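Local structure of beta-lactamase (Klebsiella pneumoniae 700603, 6XJ3) at residues 28-33 with 211-216. The protein probably hydrolyses the amide bond of beta-lactam antibiotics such as oxacillin, as a class D serine beta-lactamase. Residues are numbered along the deposited sequence; the frame is centred on the assembly and turned at random.
Sequences VADERQ and GSVFFA. With CA (calcium ion), chain G.
Strand segments 28-30 and 211-216 pair antiparallel, their axes 4.6 Å apart at closest approach; Ala29 and Phe214 form the hydrogen-bonded pair, joined by both N-H...O bonds, and Glu31 N adds a third to Ser212 O (2.9 Å). On the face of Val28, Asp30 and Val213, Val213 CG1 meets Val28 CG1 at 3.7 Å. Its other methyl, CG2, lies over one face of the Arg32 guanidinium, 3.6 Å from NE. That guanidinium, its chain bent at chi3 (-57°), grips Asp30 side-on, NE to OD1 and NH2 to OD2 (2.7 Å), while Arg32 N also donates to OD1, closing an Asx turn where the strand ends. On the opposite face, Ala29 CB packs against Phe214 CB, and the extended Glu31 side chain brings OE2 to 3.5 Å from Phe214 CE1, carboxylate and ring planes 49° apart. A water links Glu31 OE1 to Ser212 N, and the carboxylate is further paired with Arg158 and Arg162, which would probably stabilise its negative charge. From within and just after the turn, Glu31 O and Gln33 O, the latter 2.2 Å from the calcium ion, join three waters in binding the metal at the end of two interior, antiparallel strands of the central sheet of the serine beta-lactamase/transpeptidase fold.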
loop_
_atom_site.group_PDB
_atom_site.type_symbol
_atom_site.label_atom_id
_atom_site.label_comp_id
_atom_site.label_asym_id
_atom_site.label_seq_id
_atom_site.Cartn_x
_atom_site.Cartn_y
_atom_site.Cartn_z
ATOM N N VAL A 28 -4.741 -1.837 12.917
ATOM C CA VAL A 28 -4.396 -0.454 13.233
ATOM C C VAL A 28 -3.357 -0.486 14.342
ATOM O O VAL A 28 -3.614 -1.044 15.417
ATOM C CB VAL A 28 -5.629 0.356 13.665
ATOM C CG1 VAL A 28 -5.217 1.734 14.170
ATOM C CG2 VAL A 28 -6.632 0.462 12.516
ATOM N N ALA A 29 -2.175 0.075 14.078
ATOM C CA ALA A 29 -1.122 0.190 15.086
ATOM C C ALA A 29 -0.969 1.658 15.462
ATOM O O ALA A 29 -0.430 2.450 14.679
ATOM C CB ALA A 29 0.203 -0.376 14.582
ATOM N N ASP A 30 -1.408 2.008 16.669
ATOM C CA ASP A 30 -1.438 3.390 17.140
ATOM C C ASP A 30 -0.201 3.635 17.995
ATOM O O ASP A 30 -0.124 3.160 19.131
ATOM C CB ASP A 30 -2.715 3.642 17.939
ATOM C CG ASP A 30 -2.939 5.104 18.259
ATOM O OD1 ASP A 30 -1.981 5.906 18.182
ATOM O OD2 ASP A 30 -4.096 5.450 18.590
ATOM N N GLU A 31 0.762 4.383 17.466
ATOM C CA GLU A 31 1.955 4.718 18.234
ATOM C C GLU A 31 1.847 6.052 18.977
ATOM O O GLU A 31 2.859 6.553 19.475
ATOM C CB GLU A 31 3.184 4.724 17.319
ATOM C CG GLU A 31 3.466 3.377 16.672
ATOM C CD GLU A 31 4.780 3.346 15.908
ATOM O OE1 GLU A 31 5.492 4.371 15.874
ATOM O OE2 GLU A 31 5.097 2.288 15.331
ATOM N N ARG A 32 0.663 6.642 19.069
ATOM C CA ARG A 32 0.516 7.833 19.897
ATOM C C ARG A 32 0.595 7.430 21.371
ATOM O O ARG A 32 0.074 6.384 21.768
ATOM C CB ARG A 32 -0.804 8.549 19.573
ATOM C CG ARG A 32 -0.904 9.082 18.119
ATOM C CD ARG A 32 -2.314 9.564 17.765
ATOM N NE ARG A 32 -3.318 8.514 17.965
ATOM C CZ ARG A 32 -4.630 8.702 17.865
ATOM N NH1 ARG A 32 -5.110 9.906 17.569
ATOM N NH2 ARG A 32 -5.463 7.691 18.076
ATOM N N GLN A 33 1.281 8.238 22.175
ATOM C CA GLN A 33 1.589 7.886 23.587
ATOM C C GLN A 33 2.409 6.586 23.558
ATOM O O GLN A 33 3.233 6.401 22.655
ATOM C CB GLN A 33 0.315 7.839 24.430
ATOM C CG GLN A 33 -0.585 9.079 24.296
ATOM C CD GLN A 33 0.056 10.354 24.841
ATOM O OE1 GLN A 33 1.092 10.311 25.511
ATOM N NE2 GLN A 33 -0.569 11.495 24.559
ATOM N N GLY A 211 2.784 10.968 17.561
ATOM C CA GLY A 211 3.051 9.648 17.008
ATOM C C GLY A 211 2.283 9.331 15.734
ATOM O O GLY A 211 1.503 10.158 15.253
ATOM N N SER A 212 2.478 8.136 15.183
ATOM C CA SER A 212 1.865 7.744 13.920
ATOM C C SER A 212 0.903 6.579 14.109
ATOM O O SER A 212 1.123 5.692 14.943
ATOM C CB SER A 212 2.932 7.376 12.890
ATOM O OG SER A 212 3.694 8.526 12.542
ATOM N N VAL A 213 -0.160 6.584 13.308
ATOM C CA VAL A 213 -1.198 5.556 13.332
ATOM C C VAL A 213 -1.153 4.825 11.999
ATOM O O VAL A 213 -1.508 5.398 10.962
ATOM C CB VAL A 213 -2.589 6.153 13.580
ATOM C CG1 VAL A 213 -3.623 5.031 13.793
ATOM C CG2 VAL A 213 -2.547 7.110 14.776
ATOM N N PHE A 214 -0.731 3.556 12.033
ATOM C CA PHE A 214 -0.611 2.713 10.853
ATOM C C PHE A 214 -1.893 1.924 10.648
ATOM O O PHE A 214 -2.517 1.478 11.615
ATOM C CB PHE A 214 0.560 1.733 10.998
ATOM C CG PHE A 214 1.897 2.397 11.136
ATOM C CD1 PHE A 214 2.317 2.901 12.361
ATOM C CD2 PHE A 214 2.744 2.503 10.043
ATOM C CE1 PHE A 214 3.555 3.515 12.491
ATOM C CE2 PHE A 214 3.983 3.117 10.161
ATOM C CZ PHE A 214 4.388 3.629 11.388
ATOM N N PHE A 215 -2.270 1.727 9.389
ATOM C CA PHE A 215 -3.452 0.942 9.080
ATOM C C PHE A 215 -3.180 0.066 7.870
ATOM O O PHE A 215 -2.441 0.441 6.959
ATOM C CB PHE A 215 -4.689 1.814 8.812
ATOM C CG PHE A 215 -4.517 2.789 7.682
ATOM C CD1 PHE A 215 -4.020 4.061 7.921
ATOM C CD2 PHE A 215 -4.863 2.437 6.385
ATOM C CE1 PHE A 215 -3.862 4.970 6.892
ATOM C CE2 PHE A 215 -4.706 3.343 5.336
ATOM C CZ PHE A 215 -4.212 4.610 5.594
ATOM N N ALA A 216 -3.781 -1.117 7.881
ATOM C CA ALA A 216 -3.801 -1.974 6.704
ATOM C C ALA A 216 -5.166 -2.643 6.676
ATOM O O ALA A 216 -5.503 -3.409 7.586
ATOM C CB ALA A 216 -2.659 -2.988 6.728
HETATM CA CA CA G . 4.677 6.323 20.970
HETATM O O HOH W 1 5.016 7.065 16.128
HETATM O O HOH W 2 3.744 3.935 21.164
HETATM O O HOH W 3 6.526 5.224 19.511
HETATM O O HOH W 4 5.065 8.519 19.715
#